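Local atomic coordinates of putative phosphatase (Bacteroides thetaiotaomicron, PDB entry 3KYA), a protein that is probably a phosphatase that binds zinc ions, with an IPT/TIG domain probably joined to a beta-propeller. Residues Y113-D118 against G129-K134; I243-Q248 against D290-N295. All coordinates share one frame; numbering follows the deposited sequence. Where two conformers were deposited one is given.

Contact 1: residues Y113-D118 against G129-K134; sequences YRNNRD and GPEGVK. With EDO (1,2-ethanediol), chain J.
Tyr113 and Glu131 mark the closest approach of the two backbones, with CA atoms 8.7 Å apart, and no hydrogen bond runs directly between the irregular segments 113-118 and 129-134. The gap is filled by the phenol of Tyr113, which two side chains of the other segment approach from the same side. Lys134, extended beyond CG, crosses the ring obliquely: its CE sits over the face, 4.1 Å from the centroid of the Tyr113 ring and 28° off the normal, a CH-pi contact made mostly at CD1. Glu131 arrives by the hydroxyl end of the ring. Its CB is 3.5 Å from Tyr113 OH, and its CG and CD lie against CE2, with ring and carboxylate planes 27° apart.

Water completes the polar side. One molecule in the ring plane, 2.8 Å from Tyr113 OH, accepts from Gly132 N at 2.7 Å and donates to Lys134 O, thereby bridging the hydroxyl to the backbone within and just after the 130-133 turn. A second, 2.7 Å from Tyr113 OH, is only weakly bonded to Asn115 ND2 and Glu131 OE1; the stronger partner of that amide is Asp119. At the far end of Lys134, NZ bonds weakly to an ethanediol that also binds Asp128 and Gly112.

Each segment is braced by its own turn. Asn115-Asp118 form a type I turn, while Pro130-Val133 form a type II beta turn, in which Pro130 O accepts from Val133 N and Lys134 N on opposite faces of its carbonyl plane. The arrangement is surface packing, away from the zinc sites, between two connecting loops that flank the short edge strand 125-126 of an antiparallel sheet probably forming one blade of a beta-propeller.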
loop_
_atom_site.group_PDB
_atom_site.type_symbol
_atom_site.label_atom_id
_atom_site.label_comp_id
_atom_site.label_asym_id
_atom_site.label_seq_id
_atom_site.Cartn_x
_atom_site.Cartn_y
_atom_site.Cartn_z
ATOM N N TYR A 113 -7.550 -34.362 3.405
ATOM C CA TYR A 113 -8.204 -34.106 4.683
ATOM C C TYR A 113 -7.373 -34.667 5.821
ATOM O O TYR A 113 -6.470 -35.486 5.620
ATOM C CB TYR A 113 -9.617 -34.691 4.747
ATOM C CG TYR A 113 -9.694 -36.199 4.811
ATOM C CD1 TYR A 113 -9.573 -36.973 3.659
ATOM C CD2 TYR A 113 -9.923 -36.850 6.014
ATOM C CE1 TYR A 113 -9.659 -38.364 3.712
ATOM C CE2 TYR A 113 -10.016 -38.235 6.080
ATOM C CZ TYR A 113 -9.880 -38.987 4.927
ATOM O OH TYR A 113 -9.974 -40.357 4.982
ATOM N N ARG A 114 -7.698 -34.208 7.019
ATOM C CA ARG A 114 -7.021 -34.641 8.214
ATOM C C ARG A 114 -8.110 -34.841 9.257
ATOM O O ARG A 114 -8.748 -33.856 9.670
ATOM C CB ARG A 114 -6.002 -33.572 8.631
ATOM C CG ARG A 114 -5.178 -33.894 9.827
ATOM C CD ARG A 114 -4.343 -32.681 10.261
ATOM N NE ARG A 114 -3.754 -32.879 11.582
ATOM C CZ ARG A 114 -2.460 -32.877 11.879
ATOM N NH1 ARG A 114 -1.530 -32.624 10.966
ATOM N NH2 ARG A 114 -2.089 -33.075 13.143
ATOM N N ASN A 115 -8.349 -36.097 9.661
ATOM C CA ASN A 115 -9.389 -36.389 10.660
ATOM C C ASN A 115 -8.891 -36.072 12.080
ATOM O O ASN A 115 -7.745 -35.657 12.258
ATOM C CB ASN A 115 -9.951 -37.832 10.503
ATOM C CG ASN A 115 -8.922 -38.931 10.788
ATOM O OD1 ASN A 115 -8.011 -38.764 11.593
ATOM N ND2 ASN A 115 -9.099 -40.078 10.137
ATOM N N ASN A 116 -9.746 -36.241 13.088
ATOM C CA ASN A 116 -9.361 -35.888 14.468
ATOM C C ASN A 116 -8.205 -36.705 15.036
ATOM O O ASN A 116 -7.492 -36.220 15.915
ATOM C CB ASN A 116 -10.565 -35.934 15.426
ATOM C CG ASN A 116 -11.310 -37.237 15.354
ATOM O OD1 ASN A 116 -11.650 -37.698 14.266
ATOM N ND2 ASN A 116 -11.589 -37.836 16.509
ATOM N N ARG A 117 -8.013 -37.930 14.548
ATOM C CA ARG A 117 -6.898 -38.764 15.019
ATOM C C ARG A 117 -5.679 -38.631 14.096
ATOM O O ARG A 117 -4.617 -39.184 14.386
ATOM C CB ARG A 117 -7.318 -40.237 15.138
ATOM C CG ARG A 117 -8.434 -40.508 16.160
ATOM C CD ARG A 117 -8.801 -41.997 16.219
ATOM N NE ARG A 117 -10.048 -42.243 16.947
ATOM C CZ ARG A 117 -11.230 -42.445 16.368
ATOM N NH1 ARG A 117 -11.341 -42.448 15.048
ATOM N NH2 ARG A 117 -12.307 -42.656 17.113
ATOM N N ASP A 118 -5.828 -37.875 13.006
ATOM C CA ASP A 118 -4.774 -37.695 11.989
ATOM C C ASP A 118 -4.278 -39.073 11.549
ATOM O O ASP A 118 -3.080 -39.266 11.365
ATOM C CB ASP A 118 -3.613 -36.822 12.497
ATOM C CG ASP A 118 -2.622 -36.420 11.383
ATOM O OD1 ASP A 118 -2.980 -36.499 10.190
ATOM O OD2 ASP A 118 -1.484 -35.982 11.702
ATOM N N GLY A 129 -15.862 -37.735 -1.726
ATOM C CA GLY A 129 -16.391 -39.026 -1.286
ATOM C C GLY A 129 -16.270 -39.170 0.215
ATOM O O GLY A 129 -15.801 -38.251 0.890
ATOM N N PRO A 130 -16.708 -40.318 0.751
ATOM C CA PRO A 130 -16.603 -40.565 2.182
ATOM C C PRO A 130 -15.165 -40.895 2.579
ATOM O O PRO A 130 -14.391 -41.364 1.742
ATOM C CB PRO A 130 -17.502 -41.791 2.389
ATOM C CG PRO A 130 -17.456 -42.511 1.110
ATOM C CD PRO A 130 -17.323 -41.454 0.038
ATOM N N GLU A 131 -14.817 -40.657 3.841
ATOM C CA GLU A 131 -13.496 -41.008 4.344
ATOM C C GLU A 131 -13.351 -42.510 4.110
ATOM O O GLU A 131 -14.314 -43.257 4.282
ATOM C CB GLU A 131 -13.349 -40.606 5.817
ATOM C CG GLU A 131 -13.562 -39.095 6.063
ATOM C CD GLU A 131 -13.212 -38.635 7.483
ATOM O OE1 GLU A 131 -12.836 -39.481 8.328
ATOM O OE2 GLU A 131 -13.301 -37.409 7.743
ATOM N N GLY A 132 -12.181 -42.950 3.648
ATOM C CA GLY A 132 -11.977 -44.354 3.258
ATOM C C GLY A 132 -11.990 -44.493 1.748
ATOM O O GLY A 132 -11.438 -45.444 1.192
ATOM N N VAL A 133 -12.627 -43.538 1.071
ATOM C CA VAL A 133 -12.672 -43.508 -0.388
ATOM C C VAL A 133 -11.954 -42.268 -0.941
ATOM O O VAL A 133 -11.063 -42.401 -1.788
ATOM C CB VAL A 133 -14.115 -43.513 -0.913
ATOM C CG1 VAL A 133 -14.128 -43.454 -2.444
ATOM C CG2 VAL A 133 -14.871 -44.752 -0.405
ATOM N N LYS A 134 -12.326 -41.075 -0.469
ATOM C CA LYS A 134 -11.702 -39.860 -0.998
ATOM C C LYS A 134 -10.199 -39.859 -0.700
ATOM O O LYS A 134 -9.737 -40.425 0.302
ATOM C CB LYS A 134 -12.390 -38.571 -0.523
ATOM C CG LYS A 134 -12.312 -38.235 0.949
ATOM C CD LYS A 134 -12.865 -36.826 1.197
ATOM C CE LYS A 134 -13.033 -36.521 2.685
ATOM N NZ LYS A 134 -13.497 -35.129 2.916
HETATM C C1 EDO J . -13.008 -32.434 -0.864
HETATM O O1 EDO J . -13.814 -31.408 -1.457
HETATM C C2 EDO J . -12.050 -31.815 0.154
HETATM O O2 EDO J . -11.700 -32.769 1.170
HETATM O O HOH W 1 -9.859 -41.916 2.639
HETATM O O HOH W 2 -10.342 -41.495 7.384
#

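Contact 2: residues I243-Q248 against D290-N295; sequences IAAYKQ and DPIVKN
Pro291 and Ala245 lie at the middle of the contact, and the side chains around them approach strand 243-246 from different directions. Pro291 presents its CB to the strand, 3.9 Å from Ile243 C, so it packs on backbone rather than on the isoleucine side chain. Ile292 starts out pointing away; in the conformer described, chi2 of -57° swings CD1 back until it is 4.2 Å from Ala245 CB. Val293 points inward. With CG2 anti to its carbonyl carbon, that methyl comes 3.5 Å from Ala245 O, while Val293 CB lies 4.0 Å from Tyr246 CB, obliquely to the phenol ring.

Two backbone bonds fix this arrangement. Ala245 N gives to Pro291 O at 2.8 Å with an angle of 144° at the hydrogen, the donor standing above the carbonyl plane. Val293 N gives to Ala245 O at 3.0 Å and is straighter, at 164°. Both use Ala245, one residue opposite Ile292, and the chains run the same way: a single parallel bridge, added to the outer strand of the four-stranded antiparallel sheet 188-246, as on the edge of a propeller blade. The strand's other neighbour meets it through a classic beta bulge, in which Ile243 and Ala244 both face Val223.

An Asx turn shapes the incoming loop: Asp290 OD1 accepts from Ile292 N, which reaches it from above the carboxylate plane. Val293 also touches Phe263 and Phe272 of the following sheet, and the phenol of Tyr246 is bonded to Glu267. A water donates to Ala245 O and accepts from Lys294 N at 3.2 Å. Beyond it, Lys294 NZ bonds to Glu219, a zinc ligand in a structure of this protein. Separately, a bound zinc ion lies about 5 Å from the nearest side-chain atom of Ile292.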
loop_
_atom_site.group_PDB
_atom_site.type_symbol
_atom_site.label_atom_id
_atom_site.label_comp_id
_atom_site.label_asym_id
_atom_site.label_seq_id
_atom_site.Cartn_x
_atom_site.Cartn_y
_atom_site.Cartn_z
ATOM N N ILE A 243 21.474 -36.666 -14.878
ATOM C CA ILE A 243 22.077 -35.588 -15.663
ATOM C C ILE A 243 23.130 -34.766 -14.887
ATOM O O ILE A 243 23.990 -34.132 -15.501
ATOM C CB ILE A 243 20.979 -34.667 -16.269
ATOM C CG1 ILE A 243 21.522 -33.881 -17.464
ATOM C CG2 ILE A 243 20.404 -33.732 -15.211
ATOM C CD1 ILE A 243 20.466 -33.053 -18.173
ATOM N N ALA A 244 23.060 -34.768 -13.556
ATOM C CA ALA A 244 24.031 -34.045 -12.729
ATOM C C ALA A 244 24.162 -34.684 -11.352
ATOM O O ALA A 244 23.168 -35.078 -10.734
ATOM C CB ALA A 244 23.654 -32.571 -12.605
ATOM N N ALA A 245 25.402 -34.791 -10.884
ATOM C CA ALA A 245 25.700 -35.360 -9.578
ATOM C C ALA A 245 26.808 -34.589 -8.861
ATOM O O ALA A 245 27.942 -34.543 -9.348
ATOM C CB ALA A 245 26.117 -36.830 -9.712
ATOM N N TYR A 246 26.453 -33.966 -7.735
ATOM C CA TYR A 246 27.437 -33.355 -6.835
ATOM C C TYR A 246 27.069 -33.842 -5.429
ATOM O O TYR A 246 27.663 -34.809 -4.941
ATOM C CB TYR A 246 27.511 -31.828 -6.957
ATOM C CG TYR A 246 28.580 -31.262 -6.047
ATOM C CD1 TYR A 246 29.930 -31.482 -6.322
ATOM C CD2 TYR A 246 28.253 -30.555 -4.902
ATOM C CE1 TYR A 246 30.928 -30.996 -5.490
ATOM C CE2 TYR A 246 29.252 -30.054 -4.056
ATOM C CZ TYR A 246 30.586 -30.288 -4.359
ATOM O OH TYR A 246 31.585 -29.807 -3.539
ATOM N N LYS A 247 26.088 -33.191 -4.806
ATOM C CA LYS A 247 25.516 -33.594 -3.520
ATOM C C LYS A 247 24.634 -32.490 -2.962
ATOM O O LYS A 247 24.788 -31.322 -3.320
ATOM C CB LYS A 247 26.572 -33.935 -2.455
ATOM C CG LYS A 247 27.486 -32.789 -2.059
ATOM C CD LYS A 247 28.453 -33.214 -0.948
ATOM C CE LYS A 247 29.439 -32.127 -0.653
ATOM N NZ LYS A 247 30.394 -32.487 0.440
ATOM N N GLN A 248 23.722 -32.875 -2.081
ATOM C CA GLN A 248 22.900 -31.925 -1.331
ATOM C C GLN A 248 22.198 -30.850 -2.164
ATOM O O GLN A 248 22.185 -29.662 -1.805
ATOM C CB GLN A 248 23.790 -31.266 -0.266
ATOM C CG GLN A 248 24.406 -32.268 0.687
ATOM C CD GLN A 248 25.303 -31.616 1.707
ATOM O OE1 GLN A 248 26.257 -30.926 1.361
ATOM N NE2 GLN A 248 25.002 -31.830 2.969
ATOM N N ASP A 290 28.888 -37.809 -18.710
ATOM C CA ASP A 290 29.479 -37.872 -17.371
ATOM C C ASP A 290 28.765 -36.831 -16.495
ATOM O O ASP A 290 28.965 -35.624 -16.686
ATOM C CB ASP A 290 30.986 -37.592 -17.400
ATOM C CG ASP A 290 31.648 -37.743 -16.029
ATOM O OD1 ASP A 290 30.965 -38.082 -15.038
ATOM O OD2 ASP A 290 32.879 -37.534 -15.939
ATOM N N PRO A 291 27.945 -37.293 -15.528
ATOM C CA PRO A 291 27.201 -36.374 -14.656
ATOM C C PRO A 291 27.984 -35.858 -13.441
ATOM O O PRO A 291 27.477 -35.001 -12.710
ATOM C CB PRO A 291 26.045 -37.246 -14.178
ATOM C CG PRO A 291 26.653 -38.613 -14.075
ATOM C CD PRO A 291 27.668 -38.698 -15.184
ATOM N N ILE A 292 29.196 -36.374 -13.218
ATOM C CA ILE A 292 30.012 -35.960 -12.074
ATOM C C ILE A 292 30.446 -34.500 -12.249
ATOM O O ILE A 292 31.376 -34.198 -12.989
ATOM C CB ILE A 292 31.243 -36.885 -11.877
ATOM C CG1 ILE A 292 30.805 -38.340 -11.655
ATOM C CG2 ILE A 292 32.081 -36.427 -10.696
ATOM C CD1 ILE A 292 29.873 -38.539 -10.477
ATOM N N VAL A 293 29.749 -33.598 -11.560
ATOM C CA VAL A 293 29.995 -32.159 -11.637
ATOM C C VAL A 293 31.457 -31.754 -11.388
ATOM O O VAL A 293 32.039 -31.007 -12.174
ATOM C CB VAL A 293 29.065 -31.385 -10.648
ATOM C CG1 VAL A 293 29.483 -29.935 -10.527
ATOM C CG2 VAL A 293 27.593 -31.483 -11.098
ATOM N N LYS A 294 32.044 -32.268 -10.316
ATOM C CA LYS A 294 33.418 -31.885 -9.946
ATOM C C LYS A 294 34.469 -32.143 -11.040
ATOM O O LYS A 294 35.431 -31.382 -11.170
ATOM C CB LYS A 294 33.826 -32.576 -8.641
ATOM C CG LYS A 294 33.997 -34.085 -8.735
ATOM C CD LYS A 294 34.393 -34.674 -7.392
ATOM C CE LYS A 294 34.852 -36.122 -7.526
ATOM N NZ LYS A 294 35.295 -36.693 -6.220
ATOM N N ASN A 295 34.285 -33.192 -11.834
ATOM C CA ASN A 295 35.247 -33.529 -12.887
ATOM C C ASN A 295 35.052 -32.779 -14.200
ATOM O O ASN A 295 35.862 -32.924 -15.114
ATOM C CB ASN A 295 35.203 -35.038 -13.174
ATOM C CG ASN A 295 35.640 -35.875 -11.984
ATOM O OD1 ASN A 295 36.229 -35.369 -11.026
ATOM N ND2 ASN A 295 35.354 -37.166 -12.044
HETATM O O HOH W 3 30.562 -34.263 -8.340
#

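From the N terminus, the chain first builds the strands of the IPT/TIG region, then strand 105-110, which pairs with the late strand 467-473 as in the ring closure of a propeller. Contact 1 follows at once, closing a short excursion of ten residues that contains strand 125-126. Contact 2 opens on strand 240-246, the last of its four-stranded sheet; it closes a loop of 41 residues, including strands 252-254, 261-265 and 270-274 and helix 276-284, and so ties one sheet to the next. The two loops are in series, neither nested nor crossed, with centres 42 Å apart and nearest atoms about 27 Å apart.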